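Local coordinates for protein NeuRonal IgCAM-5 (Caenorhabditis elegans, PDB 6ON6) that probably acts as a neuronal cell-surface adhesion receptor of the immunoglobulin superfamily, pairing with a second copy of itself through its first immunoglobulin domain, at residues G34-A39 with I95-I100. Sequence-based numbering, arbitrary orientation.
Sequences GSHMVA and INTEPI
M37 meets N96 where the C strand (38-42) of this immunoglobulin domain enters the sheet and the F strand (89-95) runs out into the FG loop, at the end of the sheet where these two inner strands meet the loops, a region that also touches the second subunit of the homodimer. The last regular step of the antiparallel ladder is the non-hydrogen-bonded pair V38 and I95; beyond it one backbone bond persists and the N96 side chain supplies the other. N96 N donates to M37 O (3.2 Å), while M37 N returns a bond to the side-chain OD1 of N96 at 2.8 Å. That second bond is almost straight at its hydrogen, yet the donor stands 45° out of the amide's carbonyl plane. What makes it possible is the N96 chi1 of 62°, which sets CG between the backbone N and the carbonyl carbon and brings the amide alongside M37. I95 CA adds a CH...O contact to M37 O, also at 3.2 Å.

One residue earlier, the H36 ring stands almost perpendicular to the N96 amide plane. T97 CG2 lies over one ring face, 3.8 Å from the centroid, in a CH-pi contact, and N96 O sits in plane at the ring edge. H36 ND1 is held by L33 O, which would help fix the ring's rotation.

Because N96 ND2 reaches F57 O of the second subunit, one amide serves both the intrachain pairing and the dimer. An alanine here would probably leave M37 N and that neighbouring carbonyl without their mates and open a gap beside M37 CB. The two ends of one amide thus link the strand-to-loop pairing with the subunit interface, consistent with a loop whose local fold contributes to homophilic recognition.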
ATOM      1  N   GLY A  34      14.369  -4.252  13.116  1.00 40.80           N
ATOM      2  CA  GLY A  34      15.592  -4.223  12.331  1.00 39.80           C
ATOM      3  C   GLY A  34      15.496  -3.262  11.158  1.00 44.35           C
ATOM      4  O   GLY A  34      15.035  -2.123  11.282  1.00 45.72           O
ATOM      5  N   SER A  35      15.934  -3.725   9.992  1.00 44.49           N
ATOM      6  CA  SER A  35      15.958  -2.918   8.783  1.00 41.54           C
ATOM      7  C   SER A  35      14.685  -3.053   7.975  1.00 37.41           C
ATOM      8  O   SER A  35      14.634  -2.592   6.830  1.00 42.13           O
ATOM      9  CB  SER A  35      17.121  -3.354   7.913  1.00 43.24           C
ATOM     10  OG  SER A  35      16.988  -4.737   7.647  1.00 48.16           O
ATOM     11  N   HIS A  36      13.661  -3.675   8.536  1.00 39.20           N
ATOM     12  CA  HIS A  36      12.436  -3.841   7.789  1.00 39.33           C
ATOM     13  C   HIS A  36      11.650  -2.536   7.717  1.00 38.25           C
ATOM     14  O   HIS A  36      11.864  -1.600   8.492  1.00 37.69           O
ATOM     15  CB  HIS A  36      11.611  -4.967   8.386  1.00 40.91           C
ATOM     16  CG  HIS A  36      12.168  -6.322   8.096  1.00 39.62           C
ATOM     17  ND1 HIS A  36      13.033  -6.975   8.949  1.00 46.25           N
ATOM     18  CD2 HIS A  36      11.989  -7.144   7.036  1.00 41.92           C
ATOM     19  CE1 HIS A  36      13.353  -8.143   8.427  1.00 47.53           C
ATOM     20  NE2 HIS A  36      12.730  -8.275   7.272  1.00 45.62           N
ATOM     21  N   MET A  37      10.762  -2.472   6.736  1.00 37.19           N
ATOM     22  CA  MET A  37       9.945  -1.289   6.467  1.00 35.47           C
ATOM     23  C   MET A  37       8.522  -1.501   6.962  1.00 35.76           C
ATOM     24  O   MET A  37       7.964  -2.592   6.809  1.00 36.36           O
ATOM     25  CB  MET A  37       9.894  -1.053   4.959  1.00 37.07           C
ATOM     26  CG  MET A  37      11.216  -0.686   4.358  1.00 38.19           C
ATOM     27  SD  MET A  37      11.659   1.009   4.759  1.00 43.64           S
ATOM     28  CE  MET A  37      12.815   0.770   6.096  1.00 47.52           C
ATOM     29  N   VAL A  38       7.910  -0.420   7.462  1.00 32.79           N
ATOM     30  CA  VAL A  38       6.529  -0.406   7.942  1.00 32.00           C
ATOM     31  C   VAL A  38       5.692   0.415   6.970  1.00 29.81           C
ATOM     32  O   VAL A  38       6.067   1.541   6.614  1.00 29.79           O
ATOM     33  CB  VAL A  38       6.423   0.240   9.334  1.00 30.49           C
ATOM     34  CG1 VAL A  38       4.989   0.309   9.799  1.00 35.01           C
ATOM     35  CG2 VAL A  38       7.215  -0.556  10.355  1.00 30.83           C
ATOM     36  N   ALA A  39       4.546  -0.126   6.578  1.00 27.03           N
ATOM     37  CA  ALA A  39       3.610   0.614   5.731  1.00 24.90           C
ATOM     38  C   ALA A  39       2.231   0.568   6.370  1.00 24.12           C
ATOM     39  O   ALA A  39       1.846  -0.441   6.945  1.00 27.15           O
ATOM     40  CB  ALA A  39       3.566   0.032   4.305  1.00 27.57           C
ATOM     41  N   ILE A  95       4.619  -5.082   7.721  1.00 29.80           N
ATOM     42  CA  ILE A  95       6.070  -5.046   7.690  1.00 31.14           C
ATOM     43  C   ILE A  95       6.543  -6.009   6.628  1.00 31.74           C
ATOM     44  O   ILE A  95       5.932  -7.065   6.449  1.00 36.92           O
ATOM     45  CB  ILE A  95       6.609  -5.526   9.045  1.00 35.69           C
ATOM     46  CG1 ILE A  95       5.841  -4.845  10.188  1.00 37.73           C
ATOM     47  CG2 ILE A  95       8.061  -5.198   9.130  1.00 34.97           C
ATOM     48  CD1 ILE A  95       6.008  -5.531  11.542  1.00 47.46           C
ATOM     49  N   ASN A  96       7.577  -5.608   5.872  1.00 33.02           N
ATOM     50  CA  ASN A  96       8.056  -6.394   4.724  1.00 32.86           C
ATOM     51  C   ASN A  96       8.909  -7.587   5.099  1.00 39.47           C
ATOM     52  O   ASN A  96       9.942  -7.838   4.472  1.00 40.67           O
ATOM     53  CB  ASN A  96       8.792  -5.542   3.695  1.00 36.10           C
ATOM     54  CG  ASN A  96      10.019  -4.905   4.250  1.00 36.22           C
ATOM     55  OD1 ASN A  96      10.250  -4.932   5.467  1.00 37.05           O
ATOM     56  ND2 ASN A  96      10.834  -4.334   3.373  1.00 40.39           N
ATOM     57  N   THR A  97       8.453  -8.324   6.088  1.00 37.26           N
ATOM     58  CA  THR A  97       9.078  -9.595   6.397  1.00 36.55           C
ATOM     59  C   THR A  97       8.578 -10.660   5.443  1.00 36.66           C
ATOM     60  O   THR A  97       7.603 -10.489   4.693  1.00 34.52           O
ATOM     61  CB  THR A  97       8.709  -9.988   7.811  1.00 39.59           C
ATOM     62  OG1 THR A  97       7.281  -9.944   7.972  1.00 41.03           O
ATOM     63  CG2 THR A  97       9.386  -9.061   8.804  1.00 41.33           C
ATOM     64  N   GLU A  98       9.301 -11.774   5.467  1.00 39.38           N
ATOM     65  CA  GLU A  98       8.941 -12.981   4.744  1.00 40.36           C
ATOM     66  C   GLU A  98       8.941 -14.071   5.803  1.00 39.43           C
ATOM     67  O   GLU A  98      10.022 -14.456   6.303  1.00 43.26           O
ATOM     68  CB  GLU A  98       9.937 -13.283   3.622  1.00 38.58           C
ATOM     69  CG  GLU A  98       9.785 -12.269   2.501  1.00 38.35           C
ATOM     70  CD  GLU A  98      10.977 -12.152   1.576  1.00 43.73           C
ATOM     71  OE1 GLU A  98      11.843 -13.077   1.585  1.00 48.42           O
ATOM     72  OE2 GLU A  98      11.025 -11.112   0.850  1.00 41.37           O
ATOM     73  N   PRO A  99       7.778 -14.577   6.188  1.00 40.09           N
ATOM     74  CA  PRO A  99       6.502 -14.078   5.662  1.00 37.74           C
ATOM     75  C   PRO A  99       6.077 -12.727   6.270  1.00 40.60           C
ATOM     76  O   PRO A  99       6.707 -12.220   7.201  1.00 40.53           O
ATOM     77  CB  PRO A  99       5.516 -15.154   6.087  1.00 38.53           C
ATOM     78  CG  PRO A  99       6.105 -15.689   7.375  1.00 44.95           C
ATOM     79  CD  PRO A  99       7.610 -15.654   7.178  1.00 41.92           C
ATOM     80  N   ILE A 100       4.982 -12.179   5.767  1.00 36.50           N
ATOM     81  CA  ILE A 100       4.614 -10.813   6.154  1.00 34.62           C
ATOM     82  C   ILE A 100       4.196 -10.772   7.615  1.00 37.61           C
ATOM     83  O   ILE A 100       3.815 -11.765   8.226  1.00 38.63           O
ATOM     84  CB  ILE A 100       3.483 -10.327   5.240  1.00 30.51           C
ATOM     85  CG1 ILE A 100       3.334  -8.810   5.298  1.00 35.93           C
ATOM     86  CG2 ILE A 100       2.206 -11.081   5.623  1.00 35.80           C
ATOM     87  CD1 ILE A 100       2.592  -8.297   4.169  1.00 37.75           C
TER
HETATM   88  O   HOH W   1      12.041 -11.513   6.623  1.00 45.30           O